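Local coordinates for allergen Bos d 2 (Bos taurus, PDB 4WFV), which probably carries pheromones, as a secreted lipocalin of cattle dander that is also a major allergen, at residues I7-I19 with N37-L51. Residues are numbered along the deposited sequence; the frame is centred on the assembly and turned at random. Where two conformers were deposited one is given.
Sequences IDPSKIPGEWRII and NYYRRIECINDCESL
Glu15 OE2 lies over one face of the Arg41 guanidinium, while Glu43 OE2 sits at its edge, in plane. The two acids therefore hold the arginine differently: Arg41 NE donates to Glu43 OE2 at 2.6 Å, whereas Glu15 OE2, 3.4 Å from Arg41 NE, is well out of the guanidinium plane and attracts by charge alone. The Glu15 carboxylate and Arg41 guanidinium planes are 45° apart. Arginine suits this solvent-exposed position because its long chain, extended from CG to NE, also crosses the bent Glu15 chain, Arg41 CD coming 3.3 Å from Glu15 OE2. The Trp16 ring has Lys11 O and Ile12 C at its edge, and its NE1 gives a 2.8 Å hydrogen bond to Ile12 O, which satisfies the only polar atom of the indole and fixes its rotation. Ile42 CD1 meets Trp16 CD1 obliquely at 3.7 Å; with CG1 anti to its carbonyl carbon (chi1 -59°), Ile42 sends one branch to the indole and the other, CG2, to Ile12 CG2. Between the two backbones, Gly14 and Ile42 form an antiparallel hydrogen-bonded pair, with Gly14 N to Ile42 O at 2.9 Å and a nearly straight return bond. Gly14 has phi 145°, where a side chain would jam against the preceding carbonyl. Pro13 CG packs 3.8 Å from Cys44 SG, whose disulfide to Cys48 links strand 38-45, near its end, to the type I' turn Asn46-Glu49. Farther along, Ile18 CD1 touches the Tyr39 ring, whose hydroxyl bonds to Glu115. Residues 14-16, here with Lys119 in cation-pi contact with Trp16, are the Gly-X-Trp signature of lipocalins, whose tryptophan, with the 3-10 segment 9-11 before it, closes one end of the beta-barrel.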
loop_
_atom_site.group_PDB
_atom_site.type_symbol
_atom_site.label_atom_id
_atom_site.label_comp_id
_atom_site.label_asym_id
_atom_site.label_seq_id
_atom_site.Cartn_x
_atom_site.Cartn_y
_atom_site.Cartn_z
ATOM N N ILE A 7 -15.170 6.098 -6.625
ATOM C CA ILE A 7 -14.645 5.533 -5.379
ATOM C C ILE A 7 -15.597 5.758 -4.208
ATOM O O ILE A 7 -16.157 6.839 -4.048
ATOM C CB ILE A 7 -13.249 6.091 -5.041
ATOM C CG1 ILE A 7 -12.210 5.479 -5.983
ATOM C CG2 ILE A 7 -12.894 5.828 -3.573
ATOM C CD1 ILE A 7 -10.784 5.762 -5.608
ATOM N N ASP A 8 -15.805 4.715 -3.412
ATOM C CA ASP A 8 -16.564 4.852 -2.179
ATOM C C ASP A 8 -15.558 4.894 -1.041
ATOM O O ASP A 8 -15.046 3.858 -0.626
ATOM C CB ASP A 8 -17.555 3.688 -2.014
ATOM C CG ASP A 8 -18.329 3.751 -0.704
ATOM O OD1 ASP A 8 -17.954 4.545 0.172
ATOM O OD2 ASP A 8 -19.314 2.991 -0.547
ATOM N N PRO A 9 -15.241 6.100 -0.549
ATOM C CA PRO A 9 -14.206 6.200 0.486
ATOM C C PRO A 9 -14.613 5.555 1.816
ATOM O O PRO A 9 -13.748 5.302 2.650
ATOM C CB PRO A 9 -13.997 7.712 0.630
ATOM C CG PRO A 9 -15.299 8.305 0.195
ATOM C CD PRO A 9 -15.789 7.419 -0.914
ATOM N N SER A 10 -15.895 5.263 2.010
ATOM C CA SER A 10 -16.310 4.556 3.226
ATOM C C SER A 10 -15.740 3.140 3.284
ATOM O O SER A 10 -15.718 2.514 4.346
ATOM C CB SER A 10 -17.839 4.512 3.366
ATOM O OG SER A 10 -18.414 3.533 2.525
ATOM N N LYS A 11 -15.257 2.648 2.148
ATOM C CA LYS A 11 -14.656 1.315 2.101
ATOM C C LYS A 11 -13.166 1.329 2.459
ATOM O O LYS A 11 -12.546 0.270 2.576
ATOM C CB LYS A 11 -14.870 0.674 0.728
ATOM C CG LYS A 11 -16.349 0.574 0.349
ATOM C CD LYS A 11 -16.562 -0.119 -0.979
ATOM C CE LYS A 11 -18.036 -0.120 -1.352
ATOM N NZ LYS A 11 -18.884 -0.470 -0.182
ATOM N N ILE A 12 -12.600 2.517 2.652
ATOM C CA ILE A 12 -11.171 2.625 2.961
ATOM C C ILE A 12 -10.805 2.203 4.391
ATOM O O ILE A 12 -9.848 1.455 4.583
ATOM C CB ILE A 12 -10.623 4.031 2.643
ATOM C CG1 ILE A 12 -10.683 4.298 1.129
ATOM C CG2 ILE A 12 -9.197 4.194 3.194
ATOM C CD1 ILE A 12 -10.468 5.748 0.746
ATOM N N PRO A 13 -11.542 2.684 5.405
ATOM C CA PRO A 13 -11.193 2.312 6.780
ATOM C C PRO A 13 -11.366 0.822 7.004
ATOM O O PRO A 13 -12.210 0.187 6.364
ATOM C CB PRO A 13 -12.217 3.080 7.627
ATOM C CG PRO A 13 -12.669 4.197 6.772
ATOM C CD PRO A 13 -12.641 3.668 5.367
ATOM N N GLY A 14 -10.566 0.267 7.906
ATOM C CA GLY A 14 -10.735 -1.122 8.287
ATOM C C GLY A 14 -9.442 -1.843 8.583
ATOM O O GLY A 14 -8.356 -1.251 8.501
ATOM N N GLU A 15 -9.570 -3.131 8.904
ATOM C CA GLU A 15 -8.442 -4.002 9.251
ATOM C C GLU A 15 -7.868 -4.768 8.057
ATOM O O GLU A 15 -8.172 -5.945 7.843
ATOM C CB GLU A 15 -8.877 -5.023 10.303
ATOM C CG GLU A 15 -9.559 -4.418 11.508
ATOM C CD GLU A 15 -8.585 -3.751 12.446
ATOM O OE1 GLU A 15 -7.421 -4.200 12.506
ATOM O OE2 GLU A 15 -8.983 -2.780 13.123
ATOM N N TRP A 16 -6.990 -4.127 7.311
ATOM C CA TRP A 16 -6.490 -4.701 6.070
ATOM C C TRP A 16 -5.224 -5.517 6.285
ATOM O O TRP A 16 -4.454 -5.255 7.207
ATOM C CB TRP A 16 -6.148 -3.579 5.105
ATOM C CG TRP A 16 -7.322 -2.771 4.651
ATOM C CD1 TRP A 16 -7.721 -1.559 5.135
ATOM C CD2 TRP A 16 -8.228 -3.105 3.597
ATOM N NE1 TRP A 16 -8.840 -1.126 4.460
ATOM C CE2 TRP A 16 -9.167 -2.055 3.504
ATOM C CE3 TRP A 16 -8.347 -4.198 2.732
ATOM C CZ2 TRP A 16 -10.206 -2.066 2.574
ATOM C CZ3 TRP A 16 -9.379 -4.204 1.805
ATOM C CH2 TRP A 16 -10.299 -3.146 1.738
ATOM N N ARG A 17 -5.036 -6.528 5.447
ATOM C CA ARG A 17 -3.756 -7.228 5.335
ATOM C C ARG A 17 -3.172 -6.889 3.976
ATOM O O ARG A 17 -3.908 -6.744 3.005
ATOM C CB ARG A 17 -3.945 -8.746 5.414
ATOM C CG ARG A 17 -4.483 -9.254 6.739
ATOM C CD ARG A 17 -4.563 -10.778 6.781
ATOM N NE ARG A 17 -5.284 -11.227 7.967
ATOM C CZ ARG A 17 -6.594 -11.435 8.010
ATOM N NH1 ARG A 17 -7.329 -11.252 6.925
ATOM N NH2 ARG A 17 -7.171 -11.832 9.137
ATOM N N ILE A 18 -1.857 -6.786 3.888
ATOM C CA ILE A 18 -1.243 -6.617 2.578
ATOM C C ILE A 18 -0.945 -7.974 1.986
ATOM O O ILE A 18 -0.344 -8.832 2.635
ATOM C CB ILE A 18 0.015 -5.726 2.622
ATOM C CG1 ILE A 18 0.530 -5.447 1.206
ATOM C CG2 ILE A 18 1.101 -6.326 3.505
ATOM C CD1 ILE A 18 1.402 -4.198 1.145
ATOM N N ILE A 19 -1.406 -8.184 0.757
ATOM C CA ILE A 19 -1.150 -9.440 0.064
ATOM C C ILE A 19 0.032 -9.293 -0.889
ATOM O O ILE A 19 0.959 -10.124 -0.864
ATOM C CB ILE A 19 -2.388 -9.922 -0.718
ATOM C CG1 ILE A 19 -3.644 -9.848 0.158
ATOM C CG2 ILE A 19 -2.158 -11.324 -1.269
ATOM C CD1 ILE A 19 -3.544 -10.638 1.468
ATOM N N ASN A 37 5.838 -2.922 3.777
ATOM C CA ASN A 37 5.154 -2.529 4.999
ATOM C C ASN A 37 3.934 -3.409 5.202
ATOM O O ASN A 37 3.081 -3.528 4.317
ATOM C CB ASN A 37 4.754 -1.053 4.912
ATOM C CG ASN A 37 5.915 -0.160 4.495
ATOM O OD1 ASN A 37 5.771 0.699 3.622
ATOM N ND2 ASN A 37 7.076 -0.378 5.104
ATOM N N TYR A 38 3.863 -4.040 6.371
ATOM C CA TYR A 38 2.811 -5.009 6.646
ATOM C C TYR A 38 1.620 -4.335 7.316
ATOM O O TYR A 38 1.569 -4.184 8.545
ATOM C CB TYR A 38 3.363 -6.172 7.482
ATOM C CG TYR A 38 4.503 -6.908 6.808
ATOM C CD1 TYR A 38 4.263 -7.834 5.798
ATOM C CD2 TYR A 38 5.823 -6.675 7.181
ATOM C CE1 TYR A 38 5.315 -8.521 5.177
ATOM C CE2 TYR A 38 6.882 -7.354 6.566
ATOM C CZ TYR A 38 6.611 -8.270 5.567
ATOM O OH TYR A 38 7.643 -8.948 4.956
ATOM N N TYR A 39 0.653 -3.952 6.485
ATOM C CA TYR A 39 -0.539 -3.237 6.932
ATOM C C TYR A 39 -1.289 -3.985 8.006
ATOM O O TYR A 39 -1.361 -5.213 7.989
ATOM C CB TYR A 39 -1.497 -3.036 5.755
ATOM C CG TYR A 39 -1.181 -1.838 4.888
ATOM C CD1 TYR A 39 -0.096 -1.850 4.013
ATOM C CD2 TYR A 39 -1.976 -0.700 4.932
ATOM C CE1 TYR A 39 0.194 -0.757 3.210
ATOM C CE2 TYR A 39 -1.697 0.400 4.127
ATOM C CZ TYR A 39 -0.617 0.368 3.271
ATOM O OH TYR A 39 -0.356 1.481 2.488
ATOM N N ARG A 40 -1.859 -3.225 8.938
ATOM C CA ARG A 40 -2.789 -3.783 9.921
ATOM C C ARG A 40 -4.104 -3.020 9.952
ATOM O O ARG A 40 -5.168 -3.621 10.099
ATOM C CB ARG A 40 -2.148 -3.835 11.317
ATOM C CG ARG A 40 -0.984 -4.824 11.428
ATOM C CD ARG A 40 -1.479 -6.260 11.359
ATOM N NE ARG A 40 -0.426 -7.246 11.559
ATOM C CZ ARG A 40 0.323 -7.770 10.591
ATOM N NH1 ARG A 40 0.156 -7.403 9.322
ATOM N NH2 ARG A 40 1.224 -8.695 10.901
ATOM N N ARG A 41 -4.053 -1.700 9.807
ATOM C CA ARG A 41 -5.277 -0.920 9.956
ATOM C C ARG A 41 -5.170 0.431 9.283
ATOM O O ARG A 41 -4.109 1.060 9.307
ATOM C CB ARG A 41 -5.594 -0.724 11.440
ATOM C CG ARG A 41 -6.945 -0.080 11.708
ATOM C CD ARG A 41 -7.215 -0.024 13.209
ATOM N NE ARG A 41 -8.520 0.556 13.515
ATOM C CZ ARG A 41 -8.957 0.798 14.748
ATOM N NH1 ARG A 41 -8.192 0.509 15.791
ATOM N NH2 ARG A 41 -10.157 1.331 14.937
ATOM N N ILE A 42 -6.274 0.868 8.681
ATOM C CA ILE A 42 -6.383 2.208 8.122
ATOM C C ILE A 42 -7.624 2.828 8.740
ATOM O O ILE A 42 -8.663 2.175 8.837
ATOM C CB ILE A 42 -6.539 2.189 6.587
ATOM C CG1 ILE A 42 -5.347 1.486 5.924
ATOM C CG2 ILE A 42 -6.682 3.605 6.046
ATOM C CD1 ILE A 42 -5.499 1.338 4.410
ATOM N N GLU A 43 -7.511 4.076 9.173
ATOM C CA GLU A 43 -8.685 4.823 9.599
ATOM C C GLU A 43 -8.718 6.180 8.903
ATOM O O GLU A 43 -7.678 6.740 8.556
ATOM C CB GLU A 43 -8.694 4.988 11.119
ATOM C CG GLU A 43 -8.802 3.672 11.880
ATOM C CD GLU A 43 -10.124 2.947 11.641
ATOM O OE1 GLU A 43 -11.116 3.594 11.238
ATOM O OE2 GLU A 43 -10.170 1.718 11.850
ATOM N N CYS A 44 -9.919 6.699 8.680
ATOM C CA CYS A 44 -10.074 8.029 8.109
ATOM C C CYS A 44 -10.184 9.051 9.229
ATOM O O CYS A 44 -10.774 8.780 10.275
ATOM C CB CYS A 44 -11.308 8.106 7.200
ATOM S SG CYS A 44 -11.103 7.440 5.510
ATOM N N ILE A 45 -9.595 10.219 9.007
ATOM C CA ILE A 45 -9.695 11.335 9.940
ATOM C C ILE A 45 -10.394 12.484 9.223
ATOM O O ILE A 45 -10.097 12.770 8.071
ATOM C CB ILE A 45 -8.306 11.782 10.415
ATOM C CG1 ILE A 45 -7.610 10.634 11.144
ATOM C CG2 ILE A 45 -8.407 13.017 11.305
ATOM C CD1 ILE A 45 -6.146 10.885 11.434
ATOM N N ASN A 46 -11.339 13.130 9.898
ATOM C CA ASN A 46 -12.081 14.232 9.288
ATOM C C ASN A 46 -12.622 13.861 7.907
ATOM O O ASN A 46 -12.369 14.548 6.916
ATOM C CB ASN A 46 -11.213 15.490 9.205
ATOM C CG ASN A 46 -10.814 16.008 10.568
ATOM O OD1 ASN A 46 -11.603 15.969 11.513
ATOM N ND2 ASN A 46 -9.582 16.492 10.682
ATOM N N ASP A 47 -13.360 12.758 7.860
ATOM C CA ASP A 47 -13.995 12.295 6.627
ATOM C C ASP A 47 -12.975 12.098 5.507
ATOM O O ASP A 47 -13.206 12.485 4.361
ATOM C CB ASP A 47 -15.116 13.248 6.192
ATOM C CG ASP A 47 -16.344 13.152 7.088
ATOM O OD1 ASP A 47 -16.362 12.287 7.988
ATOM O OD2 ASP A 47 -17.292 13.940 6.884
ATOM N N CYS A 48 -11.851 11.492 5.873
ATOM C CA CYS A 48 -10.793 11.105 4.928
ATOM C C CYS A 48 -9.955 12.276 4.410
ATOM O O CYS A 48 -9.247 12.150 3.411
ATOM C CB CYS A 48 -11.350 10.259 3.773
ATOM S SG CYS A 48 -12.161 8.703 4.297
ATOM N N GLU A 49 -10.010 13.406 5.104
ATOM C CA GLU A 49 -9.097 14.500 4.798
ATOM C C GLU A 49 -7.678 14.086 5.178
ATOM O O GLU A 49 -6.703 14.585 4.615
ATOM C CB GLU A 49 -9.501 15.777 5.537
ATOM C CG GLU A 49 -8.668 16.995 5.161
ATOM C CD GLU A 49 -8.822 17.392 3.702
ATOM O OE1 GLU A 49 -9.825 16.994 3.069
ATOM O OE2 GLU A 49 -7.937 18.109 3.187
ATOM N N SER A 50 -7.570 13.183 6.147
ATOM C CA SER A 50 -6.311 12.510 6.451
ATOM C C SER A 50 -6.550 11.016 6.657
ATOM O O SER A 50 -7.670 10.584 6.970
ATOM C CB SER A 50 -5.643 13.106 7.695
ATOM O OG SER A 50 -5.126 14.397 7.427
ATOM N N LEU A 51 -5.498 10.228 6.469
ATOM C CA LEU A 51 -5.532 8.800 6.769
ATOM C C LEU A 51 -4.543 8.467 7.876
ATOM O O LEU A 51 -3.435 8.994 7.905
ATOM C CB LEU A 51 -5.193 7.967 5.532
ATOM C CG LEU A 51 -6.028 8.140 4.268
ATOM C CD1 LEU A 51 -5.483 7.232 3.174
ATOM C CD2 LEU A 51 -7.502 7.843 4.540
#